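PDB 5EZ7: probable FAD-dependent oxidoreductase PA4991 from Pseudomonas aeruginosa PAO1, which binds one FAD per monomer and probably works as an FAD-dependent oxidoreductase of the DAO family, with a physiological substrate that remains unknown. Local coordinates for residues 10-15 and 24-29; 204-207 and 212-215; 331-336 and 358-363. All coordinates share one frame; numbering follows the deposited sequence.

How the contacts relate
All three contacts pack helices against one six-stranded mixed sheet of the FAD-binding domain. Contacts 1 and 2, with centres about 16 Å apart, meet through neighbouring parallel strands: Val13 O lies 2.9 Å from Ser205 N, a probable hydrogen bond, and Val13 CG1 packs on Leu213 CD1 at 3.6 Å. Both also touch the adenosine half of FAD. Contact 3 lies nearer the surface, the side chain of Leu333 about 11 Å from the cofactor. It joins contact 1, about 13 Å away between centres, through helix 350-364, where Leu361 CD1 packs on Leu26 CD2 at 3.6 Å. Contacts 2 and 3 do not touch, their nearest atoms being about 6 Å apart.

Contact 1 of 3, residues 10-15 and 24-29. With FAD (flavin-adenine dinucleotide), chain B.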
loop_
_atom_site.group_PDB
_atom_site.type_symbol
_atom_site.label_atom_id
_atom_site.label_comp_id
_atom_site.label_asym_id
_atom_site.label_seq_id
_atom_site.Cartn_x
_atom_site.Cartn_y
_atom_site.Cartn_z
ATOM N N ILE A 10 11.801 -5.341 -18.079
ATOM C CA ILE A 10 10.434 -4.994 -17.622
ATOM C C ILE A 10 10.379 -3.522 -17.267
ATOM O O ILE A 10 11.240 -3.012 -16.543
ATOM C CB ILE A 10 9.898 -5.933 -16.501
ATOM C CG1 ILE A 10 9.706 -7.354 -17.064
ATOM C CG2 ILE A 10 8.499 -5.536 -16.053
ATOM C CD1 ILE A 10 10.884 -8.189 -16.777
ATOM N N LEU A 11 9.406 -2.844 -17.855
ATOM C CA LEU A 11 9.123 -1.440 -17.622
ATOM C C LEU A 11 7.860 -1.344 -16.741
ATOM O O LEU A 11 6.822 -1.822 -17.156
ATOM C CB LEU A 11 8.898 -0.810 -18.980
ATOM C CG LEU A 11 8.445 0.626 -19.134
ATOM C CD1 LEU A 11 9.273 1.627 -18.343
ATOM C CD2 LEU A 11 8.445 0.928 -20.654
ATOM N N ILE A 12 7.958 -0.823 -15.518
ATOM C CA ILE A 12 6.850 -0.752 -14.561
ATOM C C ILE A 12 6.354 0.716 -14.529
ATOM O O ILE A 12 7.178 1.634 -14.519
ATOM C CB ILE A 12 7.307 -1.104 -13.118
ATOM C CG1 ILE A 12 8.211 -2.320 -13.025
ATOM C CG2 ILE A 12 6.137 -1.313 -12.146
ATOM C CD1 ILE A 12 7.644 -3.534 -13.600
ATOM N N VAL A 13 5.034 0.942 -14.537
ATOM C CA VAL A 13 4.469 2.299 -14.438
ATOM C C VAL A 13 3.717 2.364 -13.115
ATOM O O VAL A 13 2.740 1.632 -12.887
ATOM C CB VAL A 13 3.533 2.661 -15.615
ATOM C CG1 VAL A 13 2.968 4.080 -15.476
ATOM C CG2 VAL A 13 4.273 2.538 -16.939
ATOM N N GLY A 14 4.218 3.199 -12.223
ATOM C CA GLY A 14 3.633 3.389 -10.930
ATOM C C GLY A 14 4.490 2.870 -9.807
ATOM O O GLY A 14 4.694 1.686 -9.723
ATOM N N GLY A 15 4.955 3.776 -8.942
ATOM C CA GLY A 15 5.785 3.475 -7.776
ATOM C C GLY A 15 5.077 3.601 -6.428
ATOM O O GLY A 15 5.532 4.293 -5.528
ATOM N N ALA A 24 11.540 -4.695 -6.970
ATOM C CA ALA A 24 12.592 -5.228 -6.155
ATOM C C ALA A 24 12.784 -6.747 -6.384
ATOM O O ALA A 24 13.911 -7.216 -6.465
ATOM C CB ALA A 24 12.296 -4.925 -4.707
ATOM N N ARG A 25 11.691 -7.488 -6.464
ATOM C CA ARG A 25 11.712 -8.892 -6.822
ATOM C C ARG A 25 12.402 -9.183 -8.177
ATOM O O ARG A 25 13.237 -10.106 -8.284
ATOM C CB ARG A 25 10.273 -9.435 -6.841
ATOM C CG ARG A 25 9.682 -9.645 -5.437
ATOM C CD ARG A 25 10.043 -11.003 -4.800
ATOM N NE ARG A 25 9.419 -12.059 -5.607
ATOM C CZ ARG A 25 8.120 -12.406 -5.568
ATOM N NH1 ARG A 25 7.238 -11.871 -4.691
ATOM N NH2 ARG A 25 7.690 -13.324 -6.415
ATOM N N LEU A 26 12.049 -8.393 -9.203
ATOM C CA LEU A 26 12.562 -8.603 -10.541
ATOM C C LEU A 26 14.076 -8.381 -10.621
ATOM O O LEU A 26 14.822 -9.254 -11.151
ATOM C CB LEU A 26 11.822 -7.741 -11.550
ATOM C CG LEU A 26 10.383 -8.195 -11.841
ATOM C CD1 LEU A 26 9.669 -7.230 -12.752
ATOM C CD2 LEU A 26 10.269 -9.596 -12.435
ATOM N N ARG A 27 14.522 -7.257 -10.063
ATOM C CA ARG A 27 15.940 -6.958 -9.955
ATOM C C ARG A 27 16.702 -8.018 -9.199
ATOM O O ARG A 27 17.807 -8.381 -9.562
ATOM C CB ARG A 27 16.121 -5.686 -9.199
ATOM C CG ARG A 27 15.719 -4.486 -9.997
ATOM C CD ARG A 27 15.981 -3.232 -9.161
ATOM N NE ARG A 27 17.367 -2.806 -9.229
ATOM C CZ ARG A 27 17.919 -2.304 -10.333
ATOM N NH1 ARG A 27 17.225 -2.179 -11.472
ATOM N NH2 ARG A 27 19.161 -1.908 -10.298
ATOM N N ARG A 28 16.095 -8.516 -8.136
ATOM C CA ARG A 28 16.706 -9.581 -7.360
ATOM C C ARG A 28 16.834 -10.849 -8.190
ATOM O O ARG A 28 17.827 -11.538 -8.097
ATOM C CB ARG A 28 15.883 -9.868 -6.123
ATOM C CG ARG A 28 16.653 -10.643 -5.086
ATOM C CD ARG A 28 15.736 -10.961 -3.926
ATOM N NE ARG A 28 16.336 -11.948 -3.032
ATOM C CZ ARG A 28 16.503 -11.827 -1.713
ATOM N NH1 ARG A 28 17.058 -12.838 -1.043
ATOM N NH2 ARG A 28 16.148 -10.731 -1.048
ATOM N N ALA A 29 15.825 -11.138 -9.009
ATOM C CA ALA A 29 15.868 -12.284 -9.898
ATOM C C ALA A 29 16.775 -12.065 -11.132
ATOM O O ALA A 29 16.801 -12.925 -11.996
ATOM C CB ALA A 29 14.444 -12.683 -10.319
HETATM P PA FAD B . -0.758 3.252 -5.175
HETATM O O1A FAD B . -0.112 3.251 -3.828
HETATM O O2A FAD B . -1.963 4.109 -5.445
HETATM O O5B FAD B . 0.386 3.590 -6.221
HETATM C C5B FAD B . 0.111 3.911 -7.571
HETATM C C4B FAD B . 1.253 4.797 -8.025
HETATM O O4B FAD B . 1.152 5.008 -9.443
HETATM C C3B FAD B . 1.220 6.159 -7.326
HETATM O O3B FAD B . 2.460 6.425 -6.665
HETATM C C2B FAD B . 0.950 7.127 -8.462
HETATM O O2B FAD B . 1.557 8.409 -8.316
HETATM C C1B FAD B . 1.469 6.364 -9.683
HETATM N N9A FAD B . 0.828 6.771 -10.940
HETATM C C8A FAD B . -0.483 6.993 -11.135
HETATM N N7A FAD B . -0.702 7.357 -12.410
HETATM C C5A FAD B . 0.475 7.360 -13.047
HETATM C C6A FAD B . 0.924 7.666 -14.412
HETATM N N6A FAD B . 0.013 8.021 -15.330
HETATM N N1A FAD B . 2.232 7.555 -14.697
HETATM C C2A FAD B . 3.124 7.190 -13.758
HETATM N N3A FAD B . 2.785 6.902 -12.484
HETATM C C4A FAD B . 1.492 6.975 -12.082
HETATM N N1 FAD B . -3.963 -2.504 2.796
HETATM C C2 FAD B . -3.481 -3.309 3.766
HETATM O O2 FAD B . -3.016 -4.430 3.449
HETATM N N3 FAD B . -3.479 -2.951 5.062
HETATM C C4 FAD B . -3.958 -1.782 5.478
HETATM O O4 FAD B . -3.936 -1.466 6.684
HETATM C C4X FAD B . -4.499 -0.851 4.481
HETATM N N5 FAD B . -5.000 0.345 4.843
HETATM C C5X FAD B . -5.482 1.195 3.918
HETATM C C6 FAD B . -5.974 2.427 4.332
HETATM C C7 FAD B . -6.474 3.330 3.416
HETATM C C7M FAD B . -6.983 4.659 3.885
HETATM C C8 FAD B . -6.461 2.989 1.971
HETATM C C8M FAD B . -6.983 3.940 0.916
HETATM C C9 FAD B . -5.981 1.757 1.564
HETATM C C9A FAD B . -5.485 0.831 2.478
HETATM N N10 FAD B . -4.974 -0.440 2.089
HETATM C C10 FAD B . -4.462 -1.295 3.072
HETATM C "C1'" FAD B . -4.920 -0.853 0.697
HETATM C "C2'" FAD B . -3.597 -0.381 0.118
HETATM O "O2'" FAD B . -3.299 0.965 0.513
HETATM C "C3'" FAD B . -3.592 -0.509 -1.398
HETATM O "O3'" FAD B . -4.144 -1.793 -1.755
HETATM C "C4'" FAD B . -2.173 -0.396 -1.950
HETATM O "O4'" FAD B . -1.411 0.589 -1.251
HETATM C "C5'" FAD B . -2.178 -0.026 -3.421
HETATM O "O5'" FAD B . -0.836 -0.089 -3.923
HETATM P P FAD B . -0.554 0.368 -5.428
HETATM O O1P FAD B . 0.935 0.503 -5.610
HETATM O O2P FAD B . -1.335 -0.552 -6.295
HETATM O O3P FAD B . -1.308 1.780 -5.522
#
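Ile10 opens the contact by laying its CG2 methyl against CD1 of Leu26, the one helix residue that reaches across, at 3.9 Å. Its CB is almost as near the same methyl, at 4.0 Å. The two side chains cross at about a right angle, so that one branch of the leucine meets the flank of the isoleucine. In Ile10, CG1 lies beside the backbone N (chi1 -66°), and CG2, anti to that N, is the branch that meets the leucine. Two residues on, Ile12 also faces the helix and brings CD1 to 4.3 Å from Leu26 CD1, a looser touch. A single leucine methyl thus bridges two successive inward-facing strand positions, and the interface is wholly apolar and buried.

Val13 belongs to the other face of the sheet, where CG1 packs 3.6 Å from C2A of the adenine. At Gly14 the chain leaves the strand and passes close to the ribose, CA standing 3.3 Å from O4B. Gly15 follows, its N hydrogen-bonded to Glu37, an FAD-binding residue. This is the glycine-rich turn of a Rossmann-type dinucleotide-binding motif, and the contact ties its first strand to its helix.

Strand 10-13 runs between the parallel strands 33-37 and 201-204, and helix 17-28 makes the crossover to strand 33-37. Helix 350-364 packs against helix 17-28 at this point, Cys358 reaching Leu26.

Contact 2 of 3, residues 204-207 and 212-215; sequences LSAG and ALLR. With FAD (flavin-adenine dinucleotide), chain B.
Ala206 and Leu213 form the tight end of this contact, the CB methyl of the alanine meeting CD1 of the leucine at 3.6 Å. The adenine of FAD closes in on the same pair. Leu213 CG lies 3.8 Å from the exocyclic N6A, with both of its methyls 3.9 Å from that nitrogen, so the forked end of the leucine is applied to the amino group as an apolar surface. From the loop side, Ala206 O comes within 3.2 Å of C8A. Leu213 CG sits anti to its carbonyl carbon (chi1 -73°), which sets the fork beside Ala206, on the same side of the adenine and at its amino end.

Farther from the cofactor the packing is more open. Leu204 directs CD1 between two helix residues, 4.1 Å from Leu213 CB and 3.8 Å from Leu214 CD2, and crosses both leucines obliquely. Leu214 joins in through CD2, and also rests on Leu339 and Val341 of the adjacent strand. No hydrogen bond links the two segments. The outer side of the helix, with Ala212 and Arg215, faces solvent.

Gly207 completes the loop with phi at 62°, its N 3.6 Å from C5B of the ribose. Ser205 turns the opposite way, and its OG lies within hydrogen-bonding distance of two backbone carbonyls, Val13 O and Gly14 O, which must share its one hydrogen; this fixes the loop to the glycine-rich turn. The strand-loop-helix arrangement, passing from strand 201-204 into helix 210-216 beside the adenosine of FAD, is typical of the Rossmann-type FAD-binding domain of the DAO family.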
loop_
_atom_site.group_PDB
_atom_site.type_symbol
_atom_site.label_atom_id
_atom_site.label_comp_id
_atom_site.label_asym_id
_atom_site.label_seq_id
_atom_site.Cartn_x
_atom_site.Cartn_y
_atom_site.Cartn_z
ATOM N N LEU A 204 1.532 -2.214 -15.638
ATOM C CA LEU A 204 0.800 -1.065 -15.050
ATOM C C LEU A 204 0.378 -1.363 -13.619
ATOM O O LEU A 204 -0.587 -2.117 -13.377
ATOM C CB LEU A 204 -0.423 -0.720 -15.876
ATOM C CG LEU A 204 -0.216 -0.532 -17.354
ATOM C CD1 LEU A 204 -1.528 -0.098 -17.978
ATOM C CD2 LEU A 204 0.855 0.497 -17.609
ATOM N N SER A 205 1.140 -0.790 -12.675
ATOM C CA SER A 205 0.850 -0.841 -11.234
ATOM C C SER A 205 0.617 0.599 -10.728
ATOM O O SER A 205 1.188 1.035 -9.731
ATOM C CB SER A 205 2.005 -1.511 -10.487
ATOM O OG SER A 205 3.208 -0.837 -10.774
ATOM N N ALA A 206 -0.245 1.322 -11.433
ATOM C CA ALA A 206 -0.405 2.752 -11.234
ATOM C C ALA A 206 -1.629 3.114 -10.387
ATOM O O ALA A 206 -1.983 4.263 -10.304
ATOM C CB ALA A 206 -0.440 3.480 -12.566
ATOM N N GLY A 207 -2.206 2.150 -9.686
ATOM C CA GLY A 207 -3.300 2.377 -8.785
ATOM C C GLY A 207 -4.482 2.901 -9.532
ATOM O O GLY A 207 -4.870 2.359 -10.555
ATOM N N ALA A 212 -6.830 5.633 -16.784
ATOM C CA ALA A 212 -6.371 6.563 -17.861
ATOM C C ALA A 212 -5.181 6.037 -18.684
ATOM O O ALA A 212 -5.080 6.310 -19.875
ATOM C CB ALA A 212 -6.023 7.929 -17.254
ATOM N N LEU A 213 -4.267 5.312 -18.057
ATOM C CA LEU A 213 -3.227 4.608 -18.823
ATOM C C LEU A 213 -3.800 3.547 -19.781
ATOM O O LEU A 213 -3.327 3.418 -20.925
ATOM C CB LEU A 213 -2.220 3.956 -17.913
ATOM C CG LEU A 213 -1.268 4.934 -17.227
ATOM C CD1 LEU A 213 -0.605 4.261 -16.035
ATOM C CD2 LEU A 213 -0.239 5.432 -18.214
ATOM N N LEU A 214 -4.779 2.776 -19.319
ATOM C CA LEU A 214 -5.451 1.848 -20.206
ATOM C C LEU A 214 -6.095 2.582 -21.376
ATOM O O LEU A 214 -5.914 2.167 -22.507
ATOM C CB LEU A 214 -6.443 0.953 -19.467
ATOM C CG LEU A 214 -5.774 -0.045 -18.517
ATOM C CD1 LEU A 214 -6.841 -0.667 -17.651
ATOM C CD2 LEU A 214 -5.000 -1.144 -19.234
ATOM N N ARG A 215 -6.764 3.707 -21.120
ATOM C CA ARG A 215 -7.393 4.476 -22.225
ATOM C C ARG A 215 -6.367 4.988 -23.211
ATOM O O ARG A 215 -6.590 4.915 -24.409
ATOM C CB ARG A 215 -8.247 5.636 -21.729
ATOM C CG ARG A 215 -9.728 5.288 -21.645
ATOM C CD ARG A 215 -10.504 6.312 -20.824
ATOM N NE ARG A 215 -11.433 5.673 -19.874
ATOM C CZ ARG A 215 -11.786 6.148 -18.667
ATOM N NH1 ARG A 215 -11.273 7.285 -18.153
ATOM N NH2 ARG A 215 -12.662 5.456 -17.940
HETATM P PA FAD B . -0.758 3.252 -5.175
HETATM O O1A FAD B . -0.112 3.251 -3.828
HETATM O O2A FAD B . -1.963 4.109 -5.445
HETATM O O5B FAD B . 0.386 3.590 -6.221
HETATM C C5B FAD B . 0.111 3.911 -7.571
HETATM C C4B FAD B . 1.253 4.797 -8.025
HETATM O O4B FAD B . 1.152 5.008 -9.443
HETATM C C3B FAD B . 1.220 6.159 -7.326
HETATM O O3B FAD B . 2.460 6.425 -6.665
HETATM C C2B FAD B . 0.950 7.127 -8.462
HETATM O O2B FAD B . 1.557 8.409 -8.316
HETATM C C1B FAD B . 1.469 6.364 -9.683
HETATM N N9A FAD B . 0.828 6.771 -10.940
HETATM C C8A FAD B . -0.483 6.993 -11.135
HETATM N N7A FAD B . -0.702 7.357 -12.410
HETATM C C5A FAD B . 0.475 7.360 -13.047
HETATM C C6A FAD B . 0.924 7.666 -14.412
HETATM N N6A FAD B . 0.013 8.021 -15.330
HETATM N N1A FAD B . 2.232 7.555 -14.697
HETATM C C2A FAD B . 3.124 7.190 -13.758
HETATM N N3A FAD B . 2.785 6.902 -12.484
HETATM C C4A FAD B . 1.492 6.975 -12.082
HETATM N N1 FAD B . -3.963 -2.504 2.796
HETATM C C2 FAD B . -3.481 -3.309 3.766
HETATM O O2 FAD B . -3.016 -4.430 3.449
HETATM N N3 FAD B . -3.479 -2.951 5.062
HETATM C C4 FAD B . -3.958 -1.782 5.478
HETATM O O4 FAD B . -3.936 -1.466 6.684
HETATM C C4X FAD B . -4.499 -0.851 4.481
HETATM N N5 FAD B . -5.000 0.345 4.843
HETATM C C5X FAD B . -5.482 1.195 3.918
HETATM C C6 FAD B . -5.974 2.427 4.332
HETATM C C7 FAD B . -6.474 3.330 3.416
HETATM C C7M FAD B . -6.983 4.659 3.885
HETATM C C8 FAD B . -6.461 2.989 1.971
HETATM C C8M FAD B . -6.983 3.940 0.916
HETATM C C9 FAD B . -5.981 1.757 1.564
HETATM C C9A FAD B . -5.485 0.831 2.478
HETATM N N10 FAD B . -4.974 -0.440 2.089
HETATM C C10 FAD B . -4.462 -1.295 3.072
HETATM C "C1'" FAD B . -4.920 -0.853 0.697
HETATM C "C2'" FAD B . -3.597 -0.381 0.118
HETATM O "O2'" FAD B . -3.299 0.965 0.513
HETATM C "C3'" FAD B . -3.592 -0.509 -1.398
HETATM O "O3'" FAD B . -4.144 -1.793 -1.755
HETATM C "C4'" FAD B . -2.173 -0.396 -1.950
HETATM O "O4'" FAD B . -1.411 0.589 -1.251
HETATM C "C5'" FAD B . -2.178 -0.026 -3.421
HETATM O "O5'" FAD B . -0.836 -0.089 -3.923
HETATM P P FAD B . -0.554 0.368 -5.428
HETATM O O1P FAD B . 0.935 0.503 -5.610
HETATM O O2P FAD B . -1.335 -0.552 -6.295
HETATM O O3P FAD B . -1.308 1.780 -5.522
#

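Contact 3 of 3, residues 331-336 and 358-363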
loop_
_atom_site.group_PDB
_atom_site.type_symbol
_atom_site.label_atom_id
_atom_site.label_comp_id
_atom_site.label_asym_id
_atom_site.label_seq_id
_atom_site.Cartn_x
_atom_site.Cartn_y
_atom_site.Cartn_z
ATOM N N ALA A 331 -4.332 -10.674 -5.141
ATOM C CA ALA A 331 -4.007 -9.608 -6.049
ATOM C C ALA A 331 -4.742 -9.917 -7.338
ATOM O O ALA A 331 -5.132 -11.054 -7.561
ATOM C CB ALA A 331 -2.504 -9.569 -6.296
ATOM N N PHE A 332 -4.971 -8.895 -8.150
ATOM C CA PHE A 332 -5.566 -9.060 -9.486
ATOM C C PHE A 332 -4.535 -8.690 -10.595
ATOM O O PHE A 332 -3.857 -7.634 -10.532
ATOM C CB PHE A 332 -6.832 -8.196 -9.597
ATOM C CG PHE A 332 -7.434 -8.179 -10.973
ATOM C CD1 PHE A 332 -6.970 -7.301 -11.948
ATOM C CD2 PHE A 332 -8.424 -9.095 -11.326
ATOM C CE1 PHE A 332 -7.517 -7.332 -13.216
ATOM C CE2 PHE A 332 -8.942 -9.137 -12.615
ATOM C CZ PHE A 332 -8.504 -8.245 -13.548
ATOM N N LEU A 333 -4.442 -9.538 -11.607
ATOM C CA LEU A 333 -3.631 -9.267 -12.776
ATOM C C LEU A 333 -4.341 -9.673 -14.039
ATOM O O LEU A 333 -4.980 -10.701 -14.071
ATOM C CB LEU A 333 -2.324 -10.031 -12.687
ATOM C CG LEU A 333 -1.250 -9.756 -13.752
ATOM C CD1 LEU A 333 -0.818 -8.322 -13.814
ATOM C CD2 LEU A 333 -0.046 -10.608 -13.430
ATOM N N ALA A 334 -4.199 -8.853 -15.074
ATOM C CA ALA A 334 -4.655 -9.155 -16.407
ATOM C C ALA A 334 -3.578 -8.815 -17.446
ATOM O O ALA A 334 -2.638 -8.057 -17.163
ATOM C CB ALA A 334 -5.882 -8.344 -16.689
ATOM N N GLU A 335 -3.746 -9.327 -18.658
ATOM C CA GLU A 335 -2.858 -9.014 -19.759
ATOM C C GLU A 335 -3.526 -8.894 -21.095
ATOM O O GLU A 335 -4.494 -9.505 -21.317
ATOM C CB GLU A 335 -1.782 -10.080 -19.897
ATOM C CG GLU A 335 -2.276 -11.477 -19.650
ATOM C CD GLU A 335 -1.186 -12.510 -19.853
ATOM O OE1 GLU A 335 -0.286 -12.354 -20.729
ATOM O OE2 GLU A 335 -1.245 -13.514 -19.131
ATOM N N GLN A 336 -2.951 -8.078 -21.964
ATOM C CA GLN A 336 -3.271 -8.003 -23.370
ATOM C C GLN A 336 -1.903 -7.872 -24.101
ATOM O O GLN A 336 -1.188 -6.889 -23.944
ATOM C CB GLN A 336 -4.226 -6.827 -23.615
ATOM C CG GLN A 336 -4.465 -6.442 -25.083
ATOM C CD GLN A 336 -5.493 -7.322 -25.814
ATOM O OE1 GLN A 336 -6.666 -7.292 -25.478
ATOM N NE2 GLN A 336 -5.055 -8.079 -26.840
ATOM N N CYS A 358 5.441 -12.649 -11.901
ATOM C CA CYS A 358 6.608 -13.524 -12.130
ATOM C C CYS A 358 6.194 -14.875 -12.742
ATOM O O CYS A 358 6.896 -15.381 -13.612
ATOM C CB CYS A 358 7.444 -13.735 -10.856
ATOM S SG CYS A 358 8.329 -12.235 -10.355
ATOM N N ALA A 359 5.040 -15.413 -12.346
ATOM C CA ALA A 359 4.530 -16.644 -12.959
ATOM C C ALA A 359 4.110 -16.467 -14.424
ATOM O O ALA A 359 4.177 -17.411 -15.183
ATOM C CB ALA A 359 3.381 -17.235 -12.149
ATOM N N ARG A 360 3.650 -15.285 -14.816
ATOM C CA ARG A 360 3.399 -15.011 -16.235
ATOM C C ARG A 360 4.672 -14.980 -17.017
ATOM O O ARG A 360 4.711 -15.473 -18.116
ATOM C CB ARG A 360 2.697 -13.681 -16.435
ATOM C CG ARG A 360 1.270 -13.737 -15.953
ATOM C CD ARG A 360 0.274 -14.116 -17.035
ATOM N NE ARG A 360 0.247 -15.546 -17.354
ATOM C CZ ARG A 360 0.520 -16.116 -18.542
ATOM N NH1 ARG A 360 0.876 -15.408 -19.629
ATOM N NH2 ARG A 360 0.433 -17.441 -18.647
ATOM N N LEU A 361 5.697 -14.355 -16.445
ATOM C CA LEU A 361 6.993 -14.234 -17.085
ATOM C C LEU A 361 7.615 -15.610 -17.213
ATOM O O LEU A 361 8.107 -15.967 -18.266
ATOM C CB LEU A 361 7.930 -13.345 -16.286
ATOM C CG LEU A 361 7.498 -11.899 -16.061
ATOM C CD1 LEU A 361 8.517 -11.178 -15.182
ATOM C CD2 LEU A 361 7.338 -11.180 -17.390
ATOM N N GLU A 362 7.604 -16.330 -16.109
ATOM C CA GLU A 362 7.975 -17.718 -16.029
ATOM C C GLU A 362 7.225 -18.605 -17.065
ATOM O O GLU A 362 7.871 -19.336 -17.823
ATOM C CB GLU A 362 7.736 -18.187 -14.576
ATOM C CG GLU A 362 7.784 -19.675 -14.303
ATOM C CD GLU A 362 8.951 -20.370 -14.998
ATOM O OE1 GLU A 362 10.089 -19.816 -14.963
ATOM O OE2 GLU A 362 8.720 -21.460 -15.600
ATOM N N GLU A 363 5.892 -18.548 -17.115
ATOM C CA GLU A 363 5.154 -19.350 -18.080
ATOM C C GLU A 363 5.453 -18.941 -19.548
ATOM O O GLU A 363 5.534 -19.795 -20.433
ATOM C CB GLU A 363 3.649 -19.345 -17.808
ATOM C CG GLU A 363 2.923 -20.276 -18.800
ATOM C CD GLU A 363 1.489 -20.643 -18.450
ATOM O OE1 GLU A 363 0.917 -20.069 -17.482
ATOM O OE2 GLU A 363 0.947 -21.525 -19.163
#
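Glu335 and Arg360 join the edge of the six-stranded sheet in the Rossmann-type FAD-binding domain to helix 350-364. Strand 332-336 is the outermost on this side, and the arginine extends from the helix toward it. From its CB, Arg360 places CG 4.2 Å from CD2 of Leu333, so the aliphatic start of the chain shares an apolar patch with a strand leucine that also rests on Val357 of the same helix. Bends at chi2 and chi3 (78°) then turn the guanidinium toward Glu335. The two side chains cross at about a right angle.

At the tip, NH1 forms a salt bridge with Glu335 OE2 at 2.9 Å, although the placement of that oxygen is less certain. Carboxylate and guanidinium planes lie 47° apart, so the charged groups meet obliquely rather than as a coplanar pair. NH1 has a second acidic partner in Asp364, just beyond the segment. Glu335, Glu363 and Asp364 thus surround the guanidinium in a salt-bridge network. This side of the contact lies at the surface, with Glu335 exposed. The other terminal nitrogen, NH2, reaches one turn on along its own helix to Glu363 OE1, a salt bridge of 2.9 Å whose hydrogen bond is weak, bent to 123° at the hydrogen.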